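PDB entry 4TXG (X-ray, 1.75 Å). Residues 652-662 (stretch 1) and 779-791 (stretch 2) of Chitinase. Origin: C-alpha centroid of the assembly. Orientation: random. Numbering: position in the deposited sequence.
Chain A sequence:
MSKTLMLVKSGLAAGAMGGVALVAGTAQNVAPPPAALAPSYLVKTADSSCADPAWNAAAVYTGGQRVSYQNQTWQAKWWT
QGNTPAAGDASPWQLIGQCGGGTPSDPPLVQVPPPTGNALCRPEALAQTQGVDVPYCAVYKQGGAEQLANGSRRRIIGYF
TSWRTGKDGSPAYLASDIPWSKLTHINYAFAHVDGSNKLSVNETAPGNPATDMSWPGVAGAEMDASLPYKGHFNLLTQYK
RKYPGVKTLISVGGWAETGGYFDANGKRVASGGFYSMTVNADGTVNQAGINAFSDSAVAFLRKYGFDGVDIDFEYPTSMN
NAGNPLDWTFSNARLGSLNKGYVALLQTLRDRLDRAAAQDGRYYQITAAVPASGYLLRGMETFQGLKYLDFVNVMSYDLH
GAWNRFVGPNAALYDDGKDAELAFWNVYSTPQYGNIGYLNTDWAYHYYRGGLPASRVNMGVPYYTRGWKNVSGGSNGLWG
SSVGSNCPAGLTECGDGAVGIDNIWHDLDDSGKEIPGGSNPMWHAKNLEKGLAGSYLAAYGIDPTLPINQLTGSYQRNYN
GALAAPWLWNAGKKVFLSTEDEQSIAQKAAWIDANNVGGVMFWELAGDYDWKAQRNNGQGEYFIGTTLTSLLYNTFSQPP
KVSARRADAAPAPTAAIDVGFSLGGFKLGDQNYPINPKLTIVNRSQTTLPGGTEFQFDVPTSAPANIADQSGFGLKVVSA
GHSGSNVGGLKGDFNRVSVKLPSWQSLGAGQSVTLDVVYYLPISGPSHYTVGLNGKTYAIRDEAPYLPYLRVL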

# COMPACT_ATOMS: atom_id res chain seq x y z
N ALA A 652 5.63 -7.98 29.90
CA ALA A 652 6.72 -7.47 29.08
C ALA A 652 8.07 -7.59 29.79
O ALA A 652 8.18 -7.26 30.97
N PRO A 653 9.09 -8.07 29.07
CA PRO A 653 10.43 -8.21 29.64
C PRO A 653 10.96 -6.89 30.18
O PRO A 653 10.68 -5.82 29.61
N THR A 654 11.72 -6.96 31.26
CA THR A 654 12.29 -5.78 31.87
C THR A 654 13.79 -5.72 31.59
O THR A 654 14.47 -4.76 31.96
N ALA A 655 14.30 -6.76 30.93
CA ALA A 655 15.70 -6.82 30.55
C ALA A 655 15.84 -7.31 29.12
O ALA A 655 14.94 -7.96 28.57
N ALA A 656 16.98 -7.02 28.50
CA ALA A 656 17.20 -7.42 27.13
C ALA A 656 18.52 -8.17 26.98
O ALA A 656 19.36 -8.16 27.87
N ILE A 657 18.68 -8.83 25.84
CA ILE A 657 19.96 -9.46 25.50
C ILE A 657 20.21 -9.20 24.02
O ILE A 657 19.26 -9.12 23.24
N ASP A 658 21.47 -9.03 23.62
CA ASP A 658 21.75 -8.74 22.21
C ASP A 658 21.88 -10.01 21.39
O ASP A 658 22.98 -10.50 21.14
N VAL A 659 20.73 -10.56 21.01
CA VAL A 659 20.66 -11.70 20.11
C VAL A 659 19.93 -11.22 18.86
O VAL A 659 18.90 -10.55 18.96
N GLY A 660 20.50 -11.51 17.70
CA GLY A 660 19.93 -11.06 16.44
C GLY A 660 19.23 -12.19 15.70
O GLY A 660 19.66 -13.34 15.76
N PHE A 661 18.16 -11.84 15.00
CA PHE A 661 17.38 -12.81 14.22
C PHE A 661 17.12 -12.28 12.82
O PHE A 661 16.75 -11.12 12.66
N SER A 662 17.27 -13.14 11.81
CA SER A 662 16.84 -12.74 10.47
C SER A 662 16.53 -13.94 9.58
O SER A 662 17.20 -14.97 9.66
N ALA A 779 13.89 -9.53 26.35
CA ALA A 779 13.65 -8.99 25.02
C ALA A 779 15.00 -8.94 24.30
O ALA A 779 16.03 -9.25 24.90
N ILE A 780 15.00 -8.60 23.02
CA ILE A 780 16.29 -8.43 22.34
C ILE A 780 16.58 -6.96 22.14
O ILE A 780 15.68 -6.14 22.01
N ARG A 781 17.86 -6.61 22.16
CA ARG A 781 18.28 -5.22 22.07
C ARG A 781 17.88 -4.58 20.74
O ARG A 781 17.68 -3.36 20.68
N ASP A 782 17.77 -5.38 19.68
CA ASP A 782 17.36 -4.84 18.38
C ASP A 782 15.96 -4.22 18.43
O ASP A 782 15.64 -3.33 17.64
N GLU A 783 15.14 -4.70 19.36
CA GLU A 783 13.77 -4.19 19.50
C GLU A 783 13.58 -3.36 20.76
O GLU A 783 12.64 -2.57 20.85
N ALA A 784 14.45 -3.57 21.74
CA ALA A 784 14.31 -2.92 23.04
C ALA A 784 15.65 -2.34 23.49
O ALA A 784 16.25 -2.81 24.46
N PRO A 785 16.13 -1.30 22.78
CA PRO A 785 17.49 -0.78 22.97
C PRO A 785 17.72 -0.04 24.29
O PRO A 785 18.87 0.18 24.65
N TYR A 786 16.66 0.32 25.01
CA TYR A 786 16.82 1.06 26.25
C TYR A 786 16.68 0.22 27.52
O TYR A 786 16.89 0.73 28.62
N LEU A 787 16.31 -1.05 27.38
CA LEU A 787 16.28 -1.92 28.56
C LEU A 787 17.70 -2.22 29.02
O LEU A 787 18.61 -2.31 28.20
N PRO A 788 17.89 -2.37 30.34
CA PRO A 788 19.18 -2.87 30.84
C PRO A 788 19.43 -4.24 30.23
O PRO A 788 18.47 -4.99 30.03
N TYR A 789 20.68 -4.57 29.91
CA TYR A 789 20.91 -5.78 29.13
C TYR A 789 21.98 -6.69 29.70
O TYR A 789 22.86 -6.27 30.45
N LEU A 790 21.88 -7.96 29.33
CA LEU A 790 22.76 -8.99 29.85
C LEU A 790 24.03 -9.06 29.00
O LEU A 790 23.99 -9.43 27.83
N ARG A 791 25.15 -8.71 29.61
CA ARG A 791 26.43 -8.84 28.95
C ARG A 791 27.07 -10.17 29.36
O ARG A 791 27.45 -10.96 28.51

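How does the short strand at the start of stretch 2 meet its partner? Ala779 and Ile780 lie parallel to Ala656 and Ile657, and as in any extended strand successive side chains take opposite faces. Ala779 shares a face with Ala656, and its CB rests 3.9 Å from CB of Pro653, a small apolar contact beside the hydrogen bond from Ala779 N to Ala655 O (2.9 Å). Ile780 turns to the other face with Ile657. With chi1 p and chi2 t, its CG2 reaches to 4.0 Å from CE1 of Phe661, at the edge of that ring and near its plane, and 4.5 Å from CB of Val659. Phe661 (chi1 m) starts sideways, but its end comes nearer to stretch 2.

What happens where the strand gives way to loop? Arg781 points toward stretch 1, its CG 3.9 Å from CB of Asp658 and 4.1 Å from CB of Ala656. Its chi1 m, chi2 t, chi3 p course carries the guanidinium back over its own loop, where NH2 donates to Pro785 O at 3.1 Å. No direct salt bridge joins Arg781 to Asp658; instead water 3 accepts from Arg781 NH1 (3.0 Å) and donates to Asp658 OD2 (2.9 Å).

What surrounds Asp782? Its OD1 lies 4.3 Å from OD1 of Asp658, like charges close together. Water 2 accepts from Asp782 N (2.9 Å) and donates to Asp658 OD1 (2.9 Å) and Val659 O (2.8 Å). The Asp782 side chain, chi1 m, sets off sideways and ends nearer stretch 1, where water 4 links its OD2 (2.7 Å) to Phe661 N (2.8 Å).

What does the turn from Ala784 to Leu787 bring back to the contact? This type I turn leaves Pro785 and Tyr786 pointing away, while Leu787 points toward stretch 1. Leu787 (chi1 m, chi2 t) sets its CB 4.0 Å from CB of Ala656, and its CD1 reaches to 3.6 Å from Pro653 O. The Pro788 ring follows, with CG 3.5 Å from Thr654 O.

How does the last segment close over Ala656 and Ile657? Tyr789 (chi1 p) brings CB within 4.4 Å of Ala656 CB, but its end leads away, and its OH accepts from Arg791 NH2 at 2.9 Å. Leu790 (chi1 t, chi2 p) places CD2 4.3 Å from CD1 of Ile657, whose t,t rotamer extends to meet it. Beside them, water 1 bridges Asp658 N and Leu790 O, 2.7 Å from each.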

# COMPACT_ATOMS: atom_id res chain seq x y z
CB ALA A 652 6.47 -6.03 28.69
CB PRO A 653 11.28 -8.69 28.46
CG PRO A 653 10.30 -9.35 27.56
CD PRO A 653 9.05 -8.53 27.67
CB THR A 654 12.04 -5.78 33.39
OG1 THR A 654 12.63 -6.95 33.98
CG2 THR A 654 10.55 -5.78 33.67
CB ALA A 655 16.48 -7.72 31.50
CB ALA A 656 17.18 -6.21 26.20
CB ILE A 657 19.96 -10.98 25.81
CG1 ILE A 657 21.35 -11.59 25.62
CG2 ILE A 657 18.89 -11.71 24.99
CD1 ILE A 657 21.48 -13.04 26.08
CB ASP A 658 23.01 -7.90 22.07
CG ASP A 658 23.07 -7.16 20.75
OD1 ASP A 658 22.24 -7.46 19.85
OD2 ASP A 658 23.93 -6.27 20.61
CB VAL A 659 19.93 -12.89 20.76
CG1 VAL A 659 19.73 -14.02 19.75
CG2 VAL A 659 20.74 -13.38 21.96
CB PHE A 661 16.02 -13.09 14.86
CG PHE A 661 16.07 -13.75 16.20
CD1 PHE A 661 16.34 -13.02 17.35
CD2 PHE A 661 15.81 -15.11 16.32
CE1 PHE A 661 16.37 -13.63 18.59
CE2 PHE A 661 15.84 -15.72 17.56
CZ PHE A 661 16.13 -14.98 18.69
CB SER A 662 17.89 -11.86 9.80
OG SER A 662 19.15 -12.49 9.76
CB ALA A 779 13.03 -7.60 25.10
CB ILE A 780 16.35 -9.19 20.99
CG1 ILE A 780 15.39 -8.61 19.96
CG2 ILE A 780 16.06 -10.68 21.20
CD1 ILE A 780 15.61 -9.20 18.56
CB ARG A 781 19.79 -5.09 22.27
CG ARG A 781 20.31 -5.52 23.63
CD ARG A 781 21.55 -4.70 23.99
NE ARG A 781 21.20 -3.31 24.23
CZ ARG A 781 22.06 -2.29 24.17
NH1 ARG A 781 23.34 -2.51 23.86
NH2 ARG A 781 21.65 -1.06 24.41
CB ASP A 782 17.40 -5.92 17.29
CG ASP A 782 18.81 -6.23 16.84
OD1 ASP A 782 19.71 -5.41 17.08
OD2 ASP A 782 19.01 -7.31 16.24
CB GLU A 783 12.77 -5.35 19.52
CG GLU A 783 12.74 -6.13 18.22
CD GLU A 783 11.66 -7.19 18.21
OE1 GLU A 783 11.60 -7.99 19.17
OE2 GLU A 783 10.87 -7.20 17.24
CB ALA A 784 13.77 -3.92 24.07
CB PRO A 785 17.65 0.17 21.79
CG PRO A 785 16.27 0.65 21.51
CD PRO A 785 15.39 -0.54 21.75
CB TYR A 786 15.83 2.22 26.31
CG TYR A 786 15.93 3.19 25.15
CD1 TYR A 786 16.99 4.07 25.04
CD2 TYR A 786 14.93 3.24 24.18
CE1 TYR A 786 17.07 4.97 23.98
CE2 TYR A 786 14.99 4.13 23.13
CZ TYR A 786 16.07 4.99 23.03
OH TYR A 786 16.14 5.89 21.98
CB LEU A 787 15.55 -3.23 28.25
CG LEU A 787 14.04 -3.17 28.00
CD1 LEU A 787 13.52 -4.58 27.71
CD2 LEU A 787 13.30 -2.54 29.19
CB PRO A 788 18.98 -2.94 32.35
CG PRO A 788 17.49 -3.03 32.54
CD PRO A 788 16.90 -2.21 31.43
CB TYR A 789 21.25 -5.43 27.68
CG TYR A 789 22.57 -4.73 27.44
CD1 TYR A 789 22.67 -3.34 27.46
CD2 TYR A 789 23.72 -5.46 27.16
CE1 TYR A 789 23.87 -2.70 27.22
CE2 TYR A 789 24.93 -4.83 26.92
CZ TYR A 789 25.00 -3.45 26.95
OH TYR A 789 26.21 -2.84 26.71
CB LEU A 790 22.03 -10.33 29.86
CG LEU A 790 22.67 -11.51 30.59
CD1 LEU A 790 22.72 -11.23 32.07
CD2 LEU A 790 21.84 -12.75 30.31
CB ARG A 791 27.35 -7.67 29.30
CG ARG A 791 28.76 -7.79 28.74
CD ARG A 791 29.58 -6.53 29.04
NE ARG A 791 29.03 -5.36 28.36
CZ ARG A 791 29.34 -4.10 28.66
NH1 ARG A 791 30.20 -3.84 29.64
NH2 ARG A 791 28.78 -3.10 27.99
O HOH W 1 23.66 -8.71 25.25
O HOH W 2 19.41 -7.83 19.63
O HOH W 3 24.88 -4.97 23.07
O HOH W 4 17.32 -9.14 15.22